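Local coordinates for protein glycerol dehydratase (Clostridium butyricum, PDB 1R9D) that probably dehydrates glycerol to 3-hydroxypropionaldehyde without coenzyme B12, as a member of the glycyl radical enzyme family related to pyruvate formate lyase, at residues Q9-I20 / E309-D320. Numbering follows the deposited sequence.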
loop_
_atom_site.group_PDB
_atom_site.type_symbol
_atom_site.label_atom_id
_atom_site.label_comp_id
_atom_site.label_asym_id
_atom_site.label_seq_id
_atom_site.Cartn_x
_atom_site.Cartn_y
_atom_site.Cartn_z
ATOM N N GLN A 9 -8.339 -24.443 46.754
ATOM C CA GLN A 9 -7.127 -23.897 46.154
ATOM C C GLN A 9 -6.108 -23.510 47.223
ATOM O O GLN A 9 -6.470 -23.279 48.374
ATOM C CB GLN A 9 -7.465 -22.668 45.302
ATOM C CG GLN A 9 -7.928 -21.436 46.080
ATOM C CD GLN A 9 -9.326 -21.577 46.656
ATOM O OE1 GLN A 9 -10.013 -22.566 46.418
ATOM N NE2 GLN A 9 -9.753 -20.576 47.416
ATOM N N THR A 10 -4.837 -23.435 46.833
ATOM C CA THR A 10 -3.764 -23.074 47.761
ATOM C C THR A 10 -3.862 -21.616 48.191
ATOM O O THR A 10 -4.475 -20.791 47.512
ATOM C CB THR A 10 -2.366 -23.279 47.132
ATOM O OG1 THR A 10 -2.196 -22.372 46.036
ATOM C CG2 THR A 10 -2.200 -24.701 46.635
ATOM N N GLU A 11 -3.245 -21.298 49.325
ATOM C CA GLU A 11 -3.254 -19.935 49.834
ATOM C C GLU A 11 -2.639 -18.991 48.802
ATOM O O GLU A 11 -3.019 -17.826 48.713
ATOM C CB GLU A 11 -2.476 -19.863 51.153
ATOM C CG GLU A 11 -2.377 -18.471 51.751
ATOM C CD GLU A 11 -3.704 -17.736 51.765
ATOM O OE1 GLU A 11 -4.741 -18.371 52.053
ATOM O OE2 GLU A 11 -3.707 -16.514 51.498
ATOM N N ARG A 12 -1.692 -19.504 48.024
ATOM C CA ARG A 12 -1.036 -18.706 46.991
ATOM C C ARG A 12 -2.082 -18.124 46.045
ATOM O O ARG A 12 -2.038 -16.947 45.698
ATOM C CB ARG A 12 -0.061 -19.561 46.179
ATOM C CG ARG A 12 0.729 -18.759 45.144
ATOM C CD ARG A 12 1.313 -19.652 44.059
ATOM N NE ARG A 12 2.182 -20.698 44.591
ATOM C CZ ARG A 12 3.395 -20.488 45.097
ATOM N NH1 ARG A 12 3.896 -19.261 45.146
ATOM N NH2 ARG A 12 4.110 -21.513 45.546
ATOM N N ILE A 13 -3.023 -18.963 45.630
ATOM C CA ILE A 13 -4.072 -18.520 44.718
ATOM C C ILE A 13 -4.909 -17.407 45.342
ATOM O O ILE A 13 -5.267 -16.441 44.669
ATOM C CB ILE A 13 -4.978 -19.702 44.312
ATOM C CG1 ILE A 13 -4.121 -20.809 43.691
ATOM C CG2 ILE A 13 -6.046 -19.239 43.331
ATOM C CD1 ILE A 13 -3.189 -20.325 42.578
ATOM N N ASN A 14 -5.214 -17.525 46.631
ATOM C CA ASN A 14 -5.998 -16.488 47.292
ATOM C C ASN A 14 -5.237 -15.165 47.304
ATOM O O ASN A 14 -5.828 -14.097 47.143
ATOM C CB ASN A 14 -6.349 -16.897 48.726
ATOM C CG ASN A 14 -7.199 -18.152 48.781
ATOM O OD1 ASN A 14 -8.097 -18.343 47.958
ATOM N ND2 ASN A 14 -6.928 -19.010 49.756
ATOM N N ILE A 15 -3.923 -15.239 47.493
ATOM C CA ILE A 15 -3.090 -14.041 47.517
ATOM C C ILE A 15 -3.028 -13.379 46.139
ATOM O O ILE A 15 -3.157 -12.161 46.020
ATOM C CB ILE A 15 -1.655 -14.373 47.980
ATOM C CG1 ILE A 15 -1.682 -14.847 49.436
ATOM C CG2 ILE A 15 -0.760 -13.142 47.839
ATOM C CD1 ILE A 15 -0.352 -15.346 49.945
ATOM N N LEU A 16 -2.833 -14.188 45.102
ATOM C CA LEU A 16 -2.755 -13.667 43.741
ATOM C C LEU A 16 -4.102 -13.091 43.311
ATOM O O LEU A 16 -4.156 -12.049 42.659
ATOM C CB LEU A 16 -2.311 -14.772 42.782
ATOM C CG LEU A 16 -0.897 -15.308 43.029
ATOM C CD1 LEU A 16 -0.660 -16.548 42.198
ATOM C CD2 LEU A 16 0.126 -14.230 42.694
ATOM N N LYS A 17 -5.191 -13.761 43.689
ATOM C CA LYS A 17 -6.526 -13.278 43.339
ATOM C C LYS A 17 -6.785 -11.911 43.967
ATOM O O LYS A 17 -7.380 -11.030 43.345
ATOM C CB LYS A 17 -7.602 -14.261 43.812
ATOM C CG LYS A 17 -9.020 -13.727 43.630
ATOM C CD LYS A 17 -10.072 -14.683 44.177
ATOM C CE LYS A 17 -11.473 -14.111 43.988
ATOM N NZ LYS A 17 -12.529 -14.955 44.624
ATOM N N ALA A 18 -6.344 -11.745 45.210
ATOM C CA ALA A 18 -6.529 -10.487 45.921
ATOM C C ALA A 18 -5.807 -9.343 45.212
ATOM O O ALA A 18 -6.251 -8.196 45.254
ATOM C CB ALA A 18 -6.020 -10.620 47.360
ATOM N N GLN A 19 -4.690 -9.656 44.563
ATOM C CA GLN A 19 -3.928 -8.639 43.848
ATOM C C GLN A 19 -4.770 -8.072 42.714
ATOM O O GLN A 19 -4.733 -6.875 42.435
ATOM C CB GLN A 19 -2.635 -9.233 43.286
ATOM C CG GLN A 19 -1.739 -9.878 44.333
ATOM C CD GLN A 19 -0.406 -10.331 43.766
ATOM O OE1 GLN A 19 -0.297 -10.638 42.576
ATOM N NE2 GLN A 19 0.613 -10.389 44.619
ATOM N N ILE A 20 -5.536 -8.939 42.062
ATOM C CA ILE A 20 -6.396 -8.508 40.965
ATOM C C ILE A 20 -7.529 -7.602 41.464
ATOM O O ILE A 20 -7.700 -6.484 40.985
ATOM C CB ILE A 20 -7.041 -9.718 40.245
ATOM C CG1 ILE A 20 -5.961 -10.662 39.700
ATOM C CG2 ILE A 20 -7.952 -9.224 39.132
ATOM C CD1 ILE A 20 -5.119 -10.081 38.579
ATOM N N GLU A 309 -2.409 -26.115 40.555
ATOM C CA GLU A 309 -2.032 -24.785 41.035
ATOM C C GLU A 309 -1.497 -23.928 39.883
ATOM O O GLU A 309 -1.744 -22.725 39.831
ATOM C CB GLU A 309 -0.983 -24.887 42.160
ATOM C CG GLU A 309 -0.561 -23.542 42.755
ATOM C CD GLU A 309 0.333 -23.684 43.986
ATOM O OE1 GLU A 309 1.163 -24.614 44.020
ATOM O OE2 GLU A 309 0.215 -22.856 44.918
ATOM N N LEU A 310 -0.778 -24.551 38.954
ATOM C CA LEU A 310 -0.234 -23.827 37.806
ATOM C C LEU A 310 -1.363 -23.344 36.896
ATOM O O LEU A 310 -1.321 -22.229 36.363
ATOM C CB LEU A 310 0.725 -24.723 37.019
ATOM C CG LEU A 310 2.074 -24.993 37.695
ATOM C CD1 LEU A 310 2.872 -25.990 36.880
ATOM C CD2 LEU A 310 2.836 -23.685 37.842
ATOM N N ILE A 311 -2.370 -24.191 36.714
ATOM C CA ILE A 311 -3.513 -23.817 35.890
ATOM C C ILE A 311 -4.229 -22.656 36.586
ATOM O O ILE A 311 -4.646 -21.696 35.939
ATOM C CB ILE A 311 -4.463 -25.025 35.684
ATOM C CG1 ILE A 311 -3.762 -26.075 34.815
ATOM C CG2 ILE A 311 -5.764 -24.579 35.021
ATOM C CD1 ILE A 311 -4.599 -27.311 34.516
ATOM N N ASP A 312 -4.349 -22.729 37.911
ATOM C CA ASP A 312 -4.995 -21.653 38.657
ATOM C C ASP A 312 -4.240 -20.343 38.450
ATOM O O ASP A 312 -4.850 -19.279 38.336
ATOM C CB ASP A 312 -5.050 -21.975 40.158
ATOM C CG ASP A 312 -5.951 -23.158 40.479
ATOM O OD1 ASP A 312 -6.805 -23.517 39.636
ATOM O OD2 ASP A 312 -5.810 -23.724 41.588
ATOM N N CYS A 313 -2.910 -20.414 38.406
ATOM C CA CYS A 313 -2.111 -19.211 38.197
ATOM C C CYS A 313 -2.380 -18.616 36.820
ATOM O O CYS A 313 -2.434 -17.397 36.670
ATOM C CB CYS A 313 -0.620 -19.518 38.347
ATOM S SG CYS A 313 -0.108 -19.754 40.072
ATOM N N ILE A 314 -2.545 -19.478 35.820
ATOM C CA ILE A 314 -2.827 -19.010 34.466
ATOM C C ILE A 314 -4.188 -18.317 34.471
ATOM O O ILE A 314 -4.369 -17.271 33.849
ATOM C CB ILE A 314 -2.842 -20.178 33.452
ATOM C CG1 ILE A 314 -1.407 -20.656 33.188
ATOM C CG2 ILE A 314 -3.492 -19.730 32.154
ATOM C CD1 ILE A 314 -1.314 -21.874 32.292
ATOM N N TRP A 315 -5.145 -18.904 35.182
ATOM C CA TRP A 315 -6.473 -18.307 35.278
ATOM C C TRP A 315 -6.332 -16.886 35.823
ATOM O O TRP A 315 -6.907 -15.938 35.284
ATOM C CB TRP A 315 -7.371 -19.130 36.210
ATOM C CG TRP A 315 -8.439 -19.947 35.516
ATOM C CD1 TRP A 315 -9.777 -19.944 35.794
ATOM C CD2 TRP A 315 -8.252 -20.906 34.462
ATOM N NE1 TRP A 315 -10.434 -20.841 34.983
ATOM C CE2 TRP A 315 -9.524 -21.444 34.156
ATOM C CE3 TRP A 315 -7.135 -21.363 33.747
ATOM C CZ2 TRP A 315 -9.712 -22.416 33.164
ATOM C CZ3 TRP A 315 -7.320 -22.333 32.757
ATOM C CH2 TRP A 315 -8.603 -22.847 32.479
ATOM N N ILE A 316 -5.551 -16.729 36.888
ATOM C CA ILE A 316 -5.362 -15.408 37.467
ATOM C C ILE A 316 -4.683 -14.436 36.494
ATOM O O ILE A 316 -5.081 -13.274 36.400
ATOM C CB ILE A 316 -4.557 -15.493 38.789
ATOM C CG1 ILE A 316 -5.377 -16.269 39.829
ATOM C CG2 ILE A 316 -4.233 -14.098 39.295
ATOM C CD1 ILE A 316 -4.676 -16.492 41.156
ATOM N N LYS A 317 -3.672 -14.907 35.768
ATOM C CA LYS A 317 -2.970 -14.053 34.807
ATOM C C LYS A 317 -3.928 -13.538 33.729
ATOM O O LYS A 317 -3.826 -12.394 33.293
ATOM C CB LYS A 317 -1.816 -14.813 34.138
ATOM C CG LYS A 317 -0.674 -15.206 35.080
ATOM C CD LYS A 317 -0.097 -13.998 35.804
ATOM C CE LYS A 317 0.452 -12.957 34.846
ATOM N NZ LYS A 317 0.906 -11.720 35.564
ATOM N N LEU A 318 -4.861 -14.383 33.302
ATOM C CA LEU A 318 -5.822 -13.975 32.279
ATOM C C LEU A 318 -6.714 -12.830 32.770
ATOM O O LEU A 318 -7.378 -12.165 31.978
ATOM C CB LEU A 318 -6.674 -15.179 31.853
ATOM C CG LEU A 318 -5.951 -16.243 31.016
ATOM C CD1 LEU A 318 -6.689 -17.561 31.102
ATOM C CD2 LEU A 318 -5.831 -15.769 29.574
ATOM N N ASN A 319 -6.725 -12.599 34.081
ATOM C CA ASN A 319 -7.524 -11.525 34.667
ATOM C C ASN A 319 -6.672 -10.271 34.871
ATOM O O ASN A 319 -7.173 -9.221 35.280
ATOM C CB ASN A 319 -8.098 -11.973 36.015
ATOM C CG ASN A 319 -9.305 -12.881 35.867
ATOM O OD1 ASN A 319 -10.424 -12.413 35.671
ATOM N ND2 ASN A 319 -9.079 -14.182 35.948
ATOM N N ASP A 320 -5.386 -10.382 34.571
ATOM C CA ASP A 320 -4.468 -9.262 34.750
ATOM C C ASP A 320 -4.531 -8.268 33.593
ATOM O O ASP A 320 -4.247 -7.082 33.763
ATOM C CB ASP A 320 -3.039 -9.782 34.896
ATOM C CG ASP A 320 -2.118 -8.768 35.539
ATOM O OD1 ASP A 320 -0.882 -8.880 35.359
ATOM O OD2 ASP A 320 -2.633 -7.865 36.233
HETATM O O HOH W 1 -4.418 -24.501 43.893
HETATM O O HOH W 2 3.598 -24.206 45.099
#
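Segments 9-20 and 309-320 run alongside each other in the same direction, from T10 beside E309 to I20 beside D320. The axes of helices 11-20 and 309-317 come within 10.0 Å at an angle of only 4°. This is parallel helix packing with knobs into holes, in the pyruvate formate lyase-like part of the chain. It sets the first helix of the chain against helix 304-317, whose other faces meet helices 260-277 and 357-369.

I13 is one knob, seated among E309, D312, C313 and I316. Its CD1 lies 3.5 Å from D312 CB. I316 is the reciprocal knob, among I13, L16, K17 and I20. Its CD1 presses against L16 CB at 3.3 Å, a tight approach. C313 SG rests on L16 CD1, and I20 CG1 meets I316 CG2.

At the N-terminal end, E309 reaches across with CG anti to its backbone N (chi1 -178°) and the chain extended beyond. T10, the N-cap residue, donates from OG1 to E309 OE2 at 2.7 Å. R12 NE forms a salt bridge to the same oxygen at 2.9 Å. The two donors approach from opposite faces of the carboxylate, so OE2 is gripped between them. The R12 guanidinium and E309 carboxylate planes are 54° apart. E241 forms a second salt bridge with R12. D312 OD2 is hydrogen-bonded to H368 ND1 and accepts from a water that in turn accepts from T10 N. A second water accepts from R12 NH2 at 2.8 Å and donates to E309 OE1 at 2.7 Å.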